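Local coordinates for uncharacterized protein Dfer_1899 (Dyadobacter fermentans, PDB 5HX0), which is of unknown function but carries a sialidase-like BNR-repeat beta-propeller and so may bind or process glycans, at residues N90-P94 and G143-L147. Coordinates in Å, arbitrary orientation, origin at the centre of the assembly. Residue numbers count along the deposited sequence, not the author numbering.
Sequences NHVDP and GWAFL
This is a buried aromatic-aliphatic contact between neighbouring propeller blades: the loop 90-94, between strands 71-79 and 97-103, extended at Val92 and Asp93 but turning at His91 and Pro94, packs against the end of strand 137-145 and the residues that follow. Val92 lies opposite Trp144 (CA-CA 6.9 Å) and Pro94 opposite Phe146 (6.7 Å). Trp144 and Phe146, both chi1 m, point toward the loop, while Ala145 between them points away. Branched Val92 (chi1 m) sets CG1 squarely over the indole, 3.5 Å from the centroid of the Trp144 five-membered ring, a CH-pi contact; its CB is 3.9 Å from Phe146 CZ. The compact, conformationally restricted ring of Pro94 makes a second, CD lying 3.6 Å from the Phe146 ring centroid. An Asx turn, Val92 N to Asn90 OD1 at 3.1 Å, shapes the loop's start. The CA-CB bond of Asp93 points away from 143-147, and OD2 salt-bridges Arg81; His91 NE2 is hydrogen-bonded to Asp365. Arg148 of the second subunit is hydrogen-bonded to Val92 O. Such loop-to-strand packing between successive antiparallel blades fits a six-bladed, sialidase-like beta-propeller.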
loop_
_atom_site.group_PDB
_atom_site.type_symbol
_atom_site.label_atom_id
_atom_site.label_comp_id
_atom_site.label_asym_id
_atom_site.label_seq_id
_atom_site.Cartn_x
_atom_site.Cartn_y
_atom_site.Cartn_z
ATOM N N ASN A 90 11.485 -14.136 -2.997
ATOM C CA ASN A 90 12.020 -13.688 -4.274
ATOM C C ASN A 90 11.733 -12.189 -4.441
ATOM O O ASN A 90 11.465 -11.487 -3.464
ATOM C CB ASN A 90 11.473 -14.554 -5.412
ATOM C CG ASN A 90 9.948 -14.509 -5.514
ATOM O OD1 ASN A 90 9.307 -13.573 -5.038
ATOM N ND2 ASN A 90 9.363 -15.542 -6.126
ATOM N N HIS A 91 11.835 -11.690 -5.670
ATOM C CA HIS A 91 11.715 -10.258 -5.881
ATOM C C HIS A 91 10.336 -9.849 -6.420
ATOM O O HIS A 91 10.194 -8.741 -6.951
ATOM C CB HIS A 91 12.838 -9.770 -6.800
ATOM C CG HIS A 91 14.212 -9.872 -6.187
ATOM N ND1 HIS A 91 15.372 -9.837 -6.937
ATOM C CD2 HIS A 91 14.606 -9.995 -4.893
ATOM C CE1 HIS A 91 16.422 -9.933 -6.134
ATOM N NE2 HIS A 91 15.984 -10.035 -4.887
ATOM N N VAL A 92 9.315 -10.694 -6.284
ATOM C CA VAL A 92 7.953 -10.270 -6.593
ATOM C C VAL A 92 7.071 -10.529 -5.380
ATOM O O VAL A 92 7.202 -11.559 -4.701
ATOM C CB VAL A 92 7.355 -10.943 -7.859
ATOM C CG1 VAL A 92 8.174 -10.571 -9.103
ATOM C CG2 VAL A 92 7.202 -12.453 -7.692
ATOM N N ASP A 93 6.179 -9.593 -5.117
ATOM C CA ASP A 93 5.228 -9.709 -4.017
ATOM C C ASP A 93 4.161 -8.644 -4.225
ATOM O O ASP A 93 4.522 -7.478 -4.412
ATOM C CB ASP A 93 5.940 -9.518 -2.662
ATOM C CG ASP A 93 5.059 -9.921 -1.468
ATOM O OD1 ASP A 93 3.932 -9.388 -1.333
ATOM O OD2 ASP A 93 5.494 -10.787 -0.667
ATOM N N PRO A 94 2.856 -8.972 -4.215
ATOM C CA PRO A 94 1.847 -7.912 -4.436
ATOM C C PRO A 94 1.940 -6.786 -3.425
ATOM O O PRO A 94 1.583 -5.643 -3.738
ATOM C CB PRO A 94 0.505 -8.661 -4.319
ATOM C CG PRO A 94 0.831 -9.892 -3.442
ATOM C CD PRO A 94 2.233 -10.273 -3.887
ATOM N N GLY A 143 6.310 -2.209 -11.826
ATOM C CA GLY A 143 5.378 -3.022 -11.067
ATOM C C GLY A 143 5.141 -4.419 -11.615
ATOM O O GLY A 143 5.439 -4.734 -12.782
ATOM N N TRP A 144 4.538 -5.245 -10.741
ATOM C CA TRP A 144 4.154 -6.628 -11.007
ATOM C C TRP A 144 2.714 -6.835 -10.574
ATOM O O TRP A 144 2.359 -6.503 -9.437
ATOM C CB TRP A 144 5.037 -7.615 -10.223
ATOM C CG TRP A 144 6.444 -7.657 -10.692
ATOM C CD1 TRP A 144 7.522 -7.024 -10.134
ATOM C CD2 TRP A 144 6.936 -8.376 -11.835
ATOM N NE1 TRP A 144 8.661 -7.312 -10.868
ATOM C CE2 TRP A 144 8.322 -8.138 -11.913
ATOM C CE3 TRP A 144 6.331 -9.190 -12.801
ATOM C CZ2 TRP A 144 9.124 -8.701 -12.915
ATOM C CZ3 TRP A 144 7.119 -9.748 -13.790
ATOM C CH2 TRP A 144 8.502 -9.501 -13.844
ATOM N N ALA A 145 1.898 -7.428 -11.442
ATOM C CA ALA A 145 0.520 -7.730 -11.082
ATOM C C ALA A 145 0.355 -9.225 -10.840
ATOM O O ALA A 145 1.128 -10.046 -11.339
ATOM C CB ALA A 145 -0.445 -7.239 -12.178
ATOM N N PHE A 146 -0.668 -9.587 -10.066
ATOM C CA PHE A 146 -0.868 -10.980 -9.680
ATOM C C PHE A 146 -2.265 -11.383 -10.112
ATOM O O PHE A 146 -3.251 -10.951 -9.518
ATOM C CB PHE A 146 -0.629 -11.167 -8.178
ATOM C CG PHE A 146 0.811 -10.901 -7.791
ATOM C CD1 PHE A 146 1.282 -9.601 -7.683
ATOM C CD2 PHE A 146 1.700 -11.948 -7.631
ATOM C CE1 PHE A 146 2.641 -9.346 -7.385
ATOM C CE2 PHE A 146 3.042 -11.709 -7.318
ATOM C CZ PHE A 146 3.509 -10.395 -7.194
ATOM N N LEU A 147 -2.343 -12.205 -11.147
ATOM C CA LEU A 147 -3.604 -12.490 -11.807
ATOM C C LEU A 147 -4.094 -13.882 -11.451
ATOM O O LEU A 147 -3.312 -14.771 -11.100
ATOM C CB LEU A 147 -3.465 -12.373 -13.328
ATOM C CG LEU A 147 -3.662 -10.986 -13.940
ATOM C CD1 LEU A 147 -2.659 -9.996 -13.390
ATOM C CD2 LEU A 147 -3.541 -11.081 -15.471
#